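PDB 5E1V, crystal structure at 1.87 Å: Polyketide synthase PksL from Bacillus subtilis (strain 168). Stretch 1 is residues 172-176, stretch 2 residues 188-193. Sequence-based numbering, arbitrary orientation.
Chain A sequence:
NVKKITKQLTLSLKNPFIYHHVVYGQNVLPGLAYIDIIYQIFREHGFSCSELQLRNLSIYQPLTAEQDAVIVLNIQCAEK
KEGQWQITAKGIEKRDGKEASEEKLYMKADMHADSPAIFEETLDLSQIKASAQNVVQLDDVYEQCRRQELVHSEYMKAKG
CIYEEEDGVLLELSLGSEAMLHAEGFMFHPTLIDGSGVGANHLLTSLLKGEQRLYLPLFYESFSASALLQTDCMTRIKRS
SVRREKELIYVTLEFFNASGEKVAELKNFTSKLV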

# COMPACT_ATOMS: atom_id res chain seq x y z
N GLU A 172 4.68 13.54 5.60
CA GLU A 172 6.13 13.50 5.58
C GLU A 172 6.46 12.21 6.28
O GLU A 172 6.36 12.14 7.49
N LEU A 173 6.81 11.20 5.48
CA LEU A 173 6.90 9.81 5.89
C LEU A 173 8.31 9.32 5.77
O LEU A 173 8.97 9.62 4.81
N SER A 174 8.80 8.53 6.72
CA SER A 174 10.08 7.83 6.56
C SER A 174 10.04 6.49 7.37
O SER A 174 9.20 6.31 8.19
N LEU A 175 10.91 5.55 7.08
CA LEU A 175 11.03 4.31 7.85
C LEU A 175 11.54 4.58 9.28
O LEU A 175 12.41 5.45 9.51
N GLY A 176 11.05 3.77 10.23
CA GLY A 176 11.65 3.69 11.54
C GLY A 176 12.98 3.02 11.42
O GLY A 176 13.31 2.45 10.38
N PHE A 188 8.56 -0.41 -3.54
CA PHE A 188 7.55 0.49 -3.01
C PHE A 188 7.25 0.05 -1.59
O PHE A 188 6.34 -0.80 -1.35
N HIS A 189 8.07 0.59 -0.65
CA HIS A 189 8.08 0.03 0.65
C HIS A 189 6.70 -0.01 1.26
O HIS A 189 6.10 1.03 1.50
N PRO A 190 6.19 -1.23 1.60
CA PRO A 190 4.86 -1.26 2.32
C PRO A 190 4.61 -0.37 3.51
O PRO A 190 3.58 0.12 3.63
N THR A 191 5.59 -0.07 4.33
CA THR A 191 5.41 0.92 5.39
C THR A 191 5.18 2.35 4.92
O THR A 191 4.34 3.11 5.45
N LEU A 192 5.89 2.73 3.88
CA LEU A 192 5.65 4.04 3.28
C LEU A 192 4.27 4.07 2.65
O LEU A 192 3.56 5.04 2.81
N ILE A 193 3.88 3.02 1.90
CA ILE A 193 2.61 3.05 1.20
C ILE A 193 1.47 2.91 2.26
O ILE A 193 0.55 3.70 2.28

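The segment Leu173 to Leu175 packs against the first turn of the helix that begins at Pro190 and the His189 just before it. The contact is modest, 264 Å² summed over both sides, and rests on side-chain packing without a single hydrogen bond between the stretches. Leu175 and Leu192 contribute the most surface, 81 and 77 Å² respectively, with Leu173 next at 42 Å².

Leu175 is the centre of the arrangement. Its CA-to-CB bond points sideways to the helix, but the end of the side chain comes nearer, with both torsions lying between the usual wells (chi1 -91°, chi2 14°). This conformation places CD1 among three residues of the second stretch. CD1 lies over one face of the His189 ring, 3.7 Å from the ring centroid and 14° off the normal, a CH-pi contact in which the methyl group sits almost directly above the imidazole. The closest atom pair here is Leu175 CD1 to His189 ND1, at 3.6 Å. The same methyl approaches Thr191 CB at 3.8 Å and Leu192 CG at 3.9 Å, so a single carbon touches both the residue preceding the helix and two residues of its first turn.

The imidazole is held in place by its own stretch. His189, with chi1 in the t well (-155°), has its CA-to-CB bond pointing toward the first stretch and occupies the N-cap position; its ND1 accepts a hydrogen bond from Thr191 N at 3.2 Å, capping the helix. The backbone bond from Ile193 N to His189 O, 3.0 Å long, closes the first turn. Thr191, an m rotamer, also directs its CB toward the first stretch, while its OG1 is hydrogen-bonded elsewhere in the structure.

Leu192 fills the space between Leu175 and Leu173. Its CA-to-CB bond too points sideways, and its m,t rotamer brings the end of the side chain nearer the first stretch. CD2 reaches Leu173 CB at 4.1 Å and Ser174 CA at 4.0 Å, the latter a contact with the backbone, since the CA-to-CB bond of Ser174 (p rotamer) points away. The CA-to-CB bond of Leu173, also m,t, points toward the helix, and its CD1 lies 3.7 Å from Leu192 O, a van der Waals contact with the helix backbone.

The remaining side chains play no part in this packing: the CA-to-CB bonds of Pro190 and Ile193 point away, and the side chains of Glu172 and Phe188 are out of reach. What joins the stretches is therefore a small apolar cluster of Leu173, Leu175 and Leu192, with one methyl, Leu175 CD1, over the face of a capping histidine.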

# COMPACT_ATOMS: atom_id res chain seq x y z
CB GLU A 172 6.74 14.70 6.37
CG GLU A 172 8.25 14.69 6.51
CD GLU A 172 8.82 15.85 7.37
OE1 GLU A 172 8.06 16.61 8.02
OE2 GLU A 172 10.04 15.96 7.41
CB LEU A 173 6.00 8.95 4.96
CG LEU A 173 4.52 9.15 5.24
CD1 LEU A 173 3.65 8.48 4.18
CD2 LEU A 173 4.12 8.74 6.65
CB SER A 174 11.31 8.74 6.90
OG SER A 174 11.41 9.01 8.29
CB LEU A 175 11.97 3.42 7.10
CG LEU A 175 11.47 2.44 6.07
CD1 LEU A 175 10.03 2.56 5.54
CD2 LEU A 175 12.41 1.93 5.02
CB PHE A 188 6.34 0.48 -4.00
CG PHE A 188 6.77 0.92 -5.34
CD1 PHE A 188 6.98 2.29 -5.54
CD2 PHE A 188 6.95 0.04 -6.43
CE1 PHE A 188 7.47 2.75 -6.76
CE2 PHE A 188 7.46 0.52 -7.62
CZ PHE A 188 7.73 1.90 -7.77
CB HIS A 189 9.01 0.81 1.60
CG HIS A 189 9.51 -0.04 2.73
ND1 HIS A 189 8.74 -0.34 3.81
CD2 HIS A 189 10.73 -0.55 2.98
CE1 HIS A 189 9.42 -1.07 4.64
NE2 HIS A 189 10.63 -1.25 4.15
CB PRO A 190 4.70 -2.69 2.66
CG PRO A 190 5.46 -3.41 1.52
CD PRO A 190 6.69 -2.61 1.43
CB THR A 191 6.69 0.83 6.29
OG1 THR A 191 6.72 -0.51 6.86
CG2 THR A 191 6.58 1.72 7.39
CB LEU A 192 6.73 4.29 2.27
CG LEU A 192 8.18 4.51 2.75
CD1 LEU A 192 9.04 4.83 1.59
CD2 LEU A 192 8.21 5.65 3.77
CB ILE A 193 2.42 1.96 0.12
CG1 ILE A 193 3.65 1.83 -0.83
CG2 ILE A 193 1.14 2.30 -0.66
CD1 ILE A 193 4.13 3.07 -1.47